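Local coordinates for protein particle-associated lyase (Acinetobacter bacteriophage AP22, PDB 4Y9V) that probably degrades the capsular polysaccharide of Acinetobacter baumannii as the tailspike lyase of the phage, and is seen here with a capsular saccharide bound, at residues L77-R82 and F98-G103; T104-G109 and N214-V219. One frame throughout, in Å; residues are numbered along the deposited sequence. Where two conformers were deposited one is given.

Contact 1 (L77-R82 and F98-G103); sequences LHVKSR and FVNETG. With EDO (1,2-ethanediol), chain G; EDO (1,2-ethanediol), chain J.
Ser81 is gripped through both its hydroxyl and its backbone by the turn that follows strand 96-100. Its OG, anti to the backbone N (chi1 -178°), donates to Thr102 O at 2.7 Å, while Ser81 N reaches Glu101 OE1 at 2.9 Å in the Glu101 conformer described, meeting the anti side of the carboxylate from somewhat out of its plane. These bonds join neighbouring coils of a parallel beta-helix just where both segments leave their strands. The same OE1 takes a hydrogen bond from a water that also accepts from Lys80 NZ, so lysine and glutamate are linked through solvent, and OE2 accepts from a 1,2-ethanediol, probably from the crystallisation liquor. Ahead of the turn the strands pair in parallel: Glu101 N binds Val79 O almost straight (176° at the hydrogen), Val79 N binds Val99 O, and Val99 N meets Leu77 O at 2.8 Å. On one face of the sheet, Val99 CG2 makes a CH-pi contact over the His78 ring, 4.2 Å from its centroid and offset toward the rim; His78 ND1 is held by Ala45 O. On the buried face, Leu77 CD2 lies 4.2 Å from Phe98 CE1, and Val79 CG2 packs at the edge of the same phenyl ring. Asn100 ND2 donates to Tyr215 O, but the buried Asn100 OD1 has no polar partner and presses on Val79, 3.2 Å from its CB.

Contact 2 (T104-G109 and N214-V219); sequences TVFNFG and NYLKTV
Phe106 and Leu216 meet at about a right angle, with Leu216 CD1 set at the edge of the phenyl ring, near its plane and 3.6 Å from Phe106 CD2 in the leucine conformer described. The Tyr215 ring also offers its edge: Thr104 O lies in the ring plane, 3.5 Å from CE1, while Tyr215 OH takes a hydrogen bond from Gly103 N. Over one face of the Phe108 ring, above its centre, sits the carbonyl oxygen of Phe106. CE2 of that ring touches Thr218 CG2 at 3.6 Å, and Phe114 of the same chain packs against Phe108 edge-to-face.

The backbones of strands 105-109 and 215-220 pair in parallel as successive coils of the beta-helix. Phe106 N donates to Lys217 O and Val219 N to Phe106 O at 2.9 Å; Phe108 N closes on Val219 O at 2.7 Å. Before this pairing begins, a water modelled at two nearby positions bridges Thr104 O and Lys217 N. The face bearing Val105 and Val219 packs through Val105 CG1 on Val219 CG2, and the extended Lys217 chain lays its CD 3.8 Å from Val105 CG2. Asn107 OD1 accepts from Gly109 N in an Asx turn, and its ND2 reaches Glu83; Asn107 and Val219 are each described in one of two conformers.

Aromatic and aliphatic groups thus fill the face of Phe106 and Thr218, whereas the other face mixes Val105 and Val219 with the polar-tipped Asn107 and Lys217; at the start of the pairing, the strands are joined through water instead of a direct backbone bond.

In the fold
Contact 1 closes before contact 2 opens along the chain, and strand 96-100 runs on through a short turn into strand 105-109. Their centres lie 10 Å apart, on the same side of the chain's centre. Contact 1 belongs to a parallel sheet in which, within this chain, strand 211-213 is outermost on one side, whereas contact 2 lies on another face of the beta-helix, where 83-85, 105-109 and 215-220 stack in parallel. Asn214 and Tyr215, between strand 211-213 and the pairing of contact 2, tie the two together: Asn214 OD1 accepts from Asn100 N. The corner between two faces of the N-terminal coils is therefore fastened across three successive coils.

Contact 1 (L77-R82 and F98-G103)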
loop_
_atom_site.group_PDB
_atom_site.type_symbol
_atom_site.label_atom_id
_atom_site.label_comp_id
_atom_site.label_asym_id
_atom_site.label_seq_id
_atom_site.Cartn_x
_atom_site.Cartn_y
_atom_site.Cartn_z
ATOM N N LEU A 77 7.921 -5.218 -38.447
ATOM C CA LEU A 77 7.653 -6.429 -39.205
ATOM C C LEU A 77 6.351 -7.077 -38.738
ATOM O O LEU A 77 6.206 -7.397 -37.540
ATOM C CB LEU A 77 8.785 -7.440 -39.027
ATOM C CG LEU A 77 8.618 -8.769 -39.794
ATOM C CD1 LEU A 77 8.724 -8.552 -41.286
ATOM C CD2 LEU A 77 9.599 -9.802 -39.278
ATOM N N HIS A 78 5.442 -7.299 -39.667
ATOM C CA HIS A 78 4.192 -8.027 -39.416
ATOM C C HIS A 78 4.418 -9.501 -39.722
ATOM O O HIS A 78 5.015 -9.837 -40.749
ATOM C CB HIS A 78 3.073 -7.464 -40.285
ATOM C CG HIS A 78 2.709 -6.078 -39.940
ATOM N ND1 HIS A 78 3.394 -4.966 -40.319
ATOM C CD2 HIS A 78 1.657 -5.678 -39.158
ATOM C CE1 HIS A 78 2.736 -3.883 -39.734
ATOM N NE2 HIS A 78 1.698 -4.330 -39.068
ATOM N N VAL A 79 3.936 -10.369 -38.843
ATOM C CA VAL A 79 4.126 -11.820 -38.965
ATOM C C VAL A 79 2.786 -12.539 -38.899
ATOM O O VAL A 79 2.034 -12.379 -37.923
ATOM C CB VAL A 79 5.099 -12.348 -37.907
ATOM C CG1 VAL A 79 5.299 -13.843 -38.056
ATOM C CG2 VAL A 79 6.425 -11.606 -37.966
ATOM N N LYS A 80 2.515 -13.356 -39.909
ATOM C CA LYS A 80 1.347 -14.211 -39.971
ATOM C C LYS A 80 1.467 -15.350 -39.008
ATOM O O LYS A 80 2.534 -15.952 -38.792
ATOM C CB LYS A 80 1.229 -14.749 -41.400
ATOM C CG LYS A 80 0.064 -15.672 -41.670
ATOM C CD LYS A 80 -0.095 -16.060 -43.149
ATOM C CE LYS A 80 -1.141 -17.095 -43.386
ATOM N NZ LYS A 80 -2.518 -16.556 -43.155
ATOM N N SER A 81 0.327 -15.738 -38.427
ATOM C CA SER A 81 0.259 -16.801 -37.428
ATOM C C SER A 81 0.609 -18.175 -38.031
ATOM O O SER A 81 -0.170 -18.769 -38.777
ATOM C CB SER A 81 -1.164 -16.860 -36.898
ATOM O OG SER A 81 -1.301 -17.821 -35.896
ATOM N N ARG A 82 1.783 -18.664 -37.644
ATOM C CA ARG A 82 2.297 -19.995 -37.904
ATOM C C ARG A 82 3.298 -20.290 -36.781
ATOM O O ARG A 82 3.754 -19.366 -36.113
ATOM C CB ARG A 82 3.068 -20.144 -39.262
ATOM C CG ARG A 82 2.350 -19.706 -40.512
ATOM C CD ARG A 82 3.234 -19.998 -41.722
ATOM N NE ARG A 82 2.713 -19.623 -43.020
ATOM C CZ ARG A 82 2.881 -18.436 -43.594
ATOM N NH1 ARG A 82 3.513 -17.438 -42.980
ATOM N NH2 ARG A 82 2.421 -18.241 -44.816
ATOM N N PHE A 98 8.075 -6.066 -33.686
ATOM C CA PHE A 98 7.207 -7.106 -34.214
ATOM C C PHE A 98 5.738 -6.734 -34.007
ATOM O O PHE A 98 5.336 -6.285 -32.926
ATOM C CB PHE A 98 7.389 -8.437 -33.453
ATOM C CG PHE A 98 8.639 -9.191 -33.810
ATOM C CD1 PHE A 98 8.641 -10.064 -34.913
ATOM C CD2 PHE A 98 9.823 -9.104 -33.059
ATOM C CE1 PHE A 98 9.749 -10.819 -35.207
ATOM C CE2 PHE A 98 10.932 -9.867 -33.378
ATOM C CZ PHE A 98 10.896 -10.731 -34.447
ATOM N N VAL A 99 4.923 -7.043 -35.030
ATOM C CA VAL A 99 3.474 -7.064 -34.926
ATOM C C VAL A 99 3.053 -8.479 -35.329
ATOM O O VAL A 99 2.924 -8.810 -36.507
ATOM C CB VAL A 99 2.771 -6.008 -35.776
ATOM C CG1 VAL A 99 1.277 -6.033 -35.467
ATOM C CG2 VAL A 99 3.354 -4.644 -35.564
ATOM N N ASN A 100 2.903 -9.349 -34.325
ATOM C CA ASN A 100 2.648 -10.760 -34.531
ATOM C C ASN A 100 1.177 -11.108 -34.342
ATOM O O ASN A 100 0.588 -10.703 -33.347
ATOM C CB ASN A 100 3.496 -11.583 -33.568
ATOM C CG ASN A 100 4.978 -11.419 -33.848
ATOM O OD1 ASN A 100 5.398 -11.190 -34.946
ATOM N ND2 ASN A 100 5.793 -11.569 -32.793
ATOM N N GLU A 101 0.593 -11.873 -35.259
ATOM C CA GLU A 101 -0.732 -12.416 -35.046
ATOM C C GLU A 101 -0.697 -13.388 -33.862
ATOM O O GLU A 101 0.306 -14.096 -33.659
ATOM C CB GLU A 101 -1.245 -13.092 -36.315
ATOM C CG GLU A 101 -1.545 -12.139 -37.457
ATOM C CD GLU A 101 -2.204 -12.822 -38.643
ATOM O OE1 GLU A 101 -2.010 -14.061 -38.803
ATOM O OE2 GLU A 101 -2.895 -12.156 -39.453
ATOM N N THR A 102 -1.787 -13.505 -33.140
ATOM C CA THR A 102 -1.892 -14.527 -32.111
ATOM C C THR A 102 -1.634 -15.895 -32.737
ATOM O O THR A 102 -2.102 -16.169 -33.857
ATOM C CB THR A 102 -3.284 -14.459 -31.471
ATOM O OG1 THR A 102 -3.386 -13.170 -30.836
ATOM C CG2 THR A 102 -3.493 -15.560 -30.430
ATOM N N GLY A 103 -0.929 -16.735 -32.021
ATOM C CA GLY A 103 -0.548 -18.045 -32.521
ATOM C C GLY A 103 0.740 -18.065 -33.334
ATOM O O GLY A 103 1.208 -19.135 -33.725
HETATM C C1 EDO G . 0.726 -10.887 -41.979
HETATM O O1 EDO G . 2.070 -10.685 -42.163
HETATM C C2 EDO G . 0.226 -10.529 -40.557
HETATM O O2 EDO G . 0.233 -9.151 -40.320
HETATM C C1 EDO J . -5.851 -12.005 -41.194
HETATM O O1 EDO J . -5.683 -12.693 -39.947
HETATM C C2 EDO J . -5.832 -12.958 -42.348
HETATM O O2 EDO J . -6.936 -13.838 -42.321
HETATM O O HOH W 1 -3.422 -15.628 -40.508
#

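Contact 2 (T104-G109 and N214-V219)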
loop_
_atom_site.group_PDB
_atom_site.type_symbol
_atom_site.label_atom_id
_atom_site.label_comp_id
_atom_site.label_asym_id
_atom_site.label_seq_id
_atom_site.Cartn_x
_atom_site.Cartn_y
_atom_site.Cartn_z
ATOM N N THR A 104 1.335 -16.906 -33.536
ATOM C CA THR A 104 2.706 -16.863 -34.049
ATOM C C THR A 104 3.621 -17.438 -32.962
ATOM O O THR A 104 3.658 -16.884 -31.849
ATOM C CB THR A 104 3.134 -15.417 -34.363
ATOM O OG1 THR A 104 2.286 -14.880 -35.375
ATOM C CG2 THR A 104 4.546 -15.371 -34.836
ATOM N N VAL A 105 4.351 -18.493 -33.281
ATOM C CA VAL A 105 5.222 -19.132 -32.304
ATOM C C VAL A 105 6.600 -19.270 -32.952
ATOM O O VAL A 105 6.693 -19.780 -34.091
ATOM C CB VAL A 105 4.686 -20.495 -31.845
ATOM C CG1 VAL A 105 5.656 -21.200 -30.938
ATOM C CG2 VAL A 105 3.348 -20.294 -31.148
ATOM N N PHE A 106 7.647 -18.888 -32.241
ATOM C CA PHE A 106 9.016 -19.130 -32.688
ATOM C C PHE A 106 9.559 -20.334 -31.903
ATOM O O PHE A 106 9.645 -20.288 -30.689
ATOM C CB PHE A 106 9.909 -17.893 -32.507
ATOM C CG PHE A 106 9.369 -16.714 -33.288
ATOM C CD1 PHE A 106 9.410 -16.692 -34.668
ATOM C CD2 PHE A 106 8.810 -15.626 -32.652
ATOM C CE1 PHE A 106 8.887 -15.624 -35.377
ATOM C CE2 PHE A 106 8.285 -14.575 -33.374
ATOM C CZ PHE A 106 8.335 -14.564 -34.746
ATOM N N ASN A 107 9.853 -21.411 -32.638
ATOM C CA ASN A 107 10.350 -22.641 -32.026
ATOM C C ASN A 107 11.873 -22.662 -32.169
ATOM O O ASN A 107 12.392 -22.905 -33.277
ATOM C CB ASN A 107 9.681 -23.881 -32.651
ATOM C CG ASN A 107 9.989 -25.108 -31.815
ATOM O OD1 ASN A 107 11.038 -25.217 -31.201
ATOM N ND2 ASN A 107 9.040 -26.019 -31.833
ATOM N N PHE A 108 12.530 -22.368 -31.082
ATOM C CA PHE A 108 13.979 -22.280 -30.963
ATOM C C PHE A 108 14.641 -23.642 -30.766
ATOM O O PHE A 108 15.883 -23.724 -30.801
ATOM C CB PHE A 108 14.326 -21.401 -29.761
ATOM C CG PHE A 108 13.885 -19.956 -29.877
ATOM C CD1 PHE A 108 14.101 -19.221 -31.036
ATOM C CD2 PHE A 108 13.277 -19.321 -28.801
ATOM C CE1 PHE A 108 13.718 -17.888 -31.109
ATOM C CE2 PHE A 108 12.928 -18.000 -28.866
ATOM C CZ PHE A 108 13.117 -17.275 -30.023
ATOM N N GLY A 109 13.869 -24.694 -30.542
ATOM C CA GLY A 109 14.505 -25.989 -30.391
ATOM C C GLY A 109 15.556 -25.957 -29.313
ATOM O O GLY A 109 15.357 -25.425 -28.222
ATOM N N ASN A 214 3.992 -6.639 -29.782
ATOM C CA ASN A 214 2.665 -6.762 -29.222
ATOM C C ASN A 214 2.480 -8.097 -28.501
ATOM O O ASN A 214 1.779 -8.193 -27.478
ATOM C CB ASN A 214 1.589 -6.595 -30.293
ATOM C CG ASN A 214 1.646 -7.648 -31.368
ATOM O OD1 ASN A 214 2.716 -8.072 -31.788
ATOM N ND2 ASN A 214 0.500 -8.135 -31.834
ATOM N N TYR A 215 3.078 -9.140 -29.054
ATOM C CA TYR A 215 2.834 -10.538 -28.707
ATOM C C TYR A 215 4.077 -11.290 -29.138
ATOM O O TYR A 215 4.481 -11.163 -30.300
ATOM C CB TYR A 215 1.634 -11.025 -29.499
ATOM C CG TYR A 215 1.264 -12.481 -29.396
ATOM C CD1 TYR A 215 1.841 -13.438 -30.205
ATOM C CD2 TYR A 215 0.288 -12.886 -28.492
ATOM C CE1 TYR A 215 1.491 -14.769 -30.107
ATOM C CE2 TYR A 215 -0.091 -14.207 -28.405
ATOM C CZ TYR A 215 0.503 -15.159 -29.218
ATOM O OH TYR A 215 0.112 -16.478 -29.246
ATOM N N LEU A 216 4.632 -12.069 -28.226
ATOM C CA LEU A 216 5.795 -12.896 -28.573
ATOM C C LEU A 216 5.591 -14.197 -27.821
ATOM O O LEU A 216 5.436 -14.189 -26.584
ATOM C CB LEU A 216 7.061 -12.148 -28.233
ATOM C CG LEU A 216 8.349 -12.924 -28.460
ATOM C CD1 LEU A 216 8.485 -13.378 -29.882
ATOM C CD2 LEU A 216 9.585 -12.105 -28.043
ATOM N N LYS A 217 5.545 -15.320 -28.531
ATOM C CA LYS A 217 5.333 -16.646 -27.970
ATOM C C LYS A 217 6.411 -17.560 -28.561
ATOM O O LYS A 217 6.622 -17.597 -29.773
ATOM C CB LYS A 217 3.944 -17.159 -28.278
ATOM C CG LYS A 217 3.621 -18.527 -27.683
ATOM C CD LYS A 217 2.162 -18.914 -27.824
ATOM C CE LYS A 217 1.917 -20.333 -27.386
ATOM N NZ LYS A 217 0.479 -20.663 -27.427
ATOM N N THR A 218 7.088 -18.284 -27.660
ATOM C CA THR A 218 8.267 -19.056 -28.030
ATOM C C THR A 218 8.194 -20.436 -27.427
ATOM O O THR A 218 7.572 -20.669 -26.370
ATOM C CB THR A 218 9.568 -18.358 -27.594
ATOM O OG1 THR A 218 9.693 -18.351 -26.187
ATOM C CG2 THR A 218 9.624 -16.901 -28.060
ATOM N N VAL A 219 8.909 -21.362 -28.083
ATOM C CA VAL A 219 9.107 -22.722 -27.626
ATOM C C VAL A 219 10.594 -23.064 -27.726
ATOM O O VAL A 219 11.199 -22.809 -28.763
ATOM C CB VAL A 219 8.304 -23.743 -28.472
ATOM C CG1 VAL A 219 8.658 -25.193 -28.082
ATOM C CG2 VAL A 219 6.824 -23.481 -28.287
HETATM O O HOH W 2 5.607 -14.925 -31.389
HETATM O O HOH W 3 5.048 -14.597 -31.359
#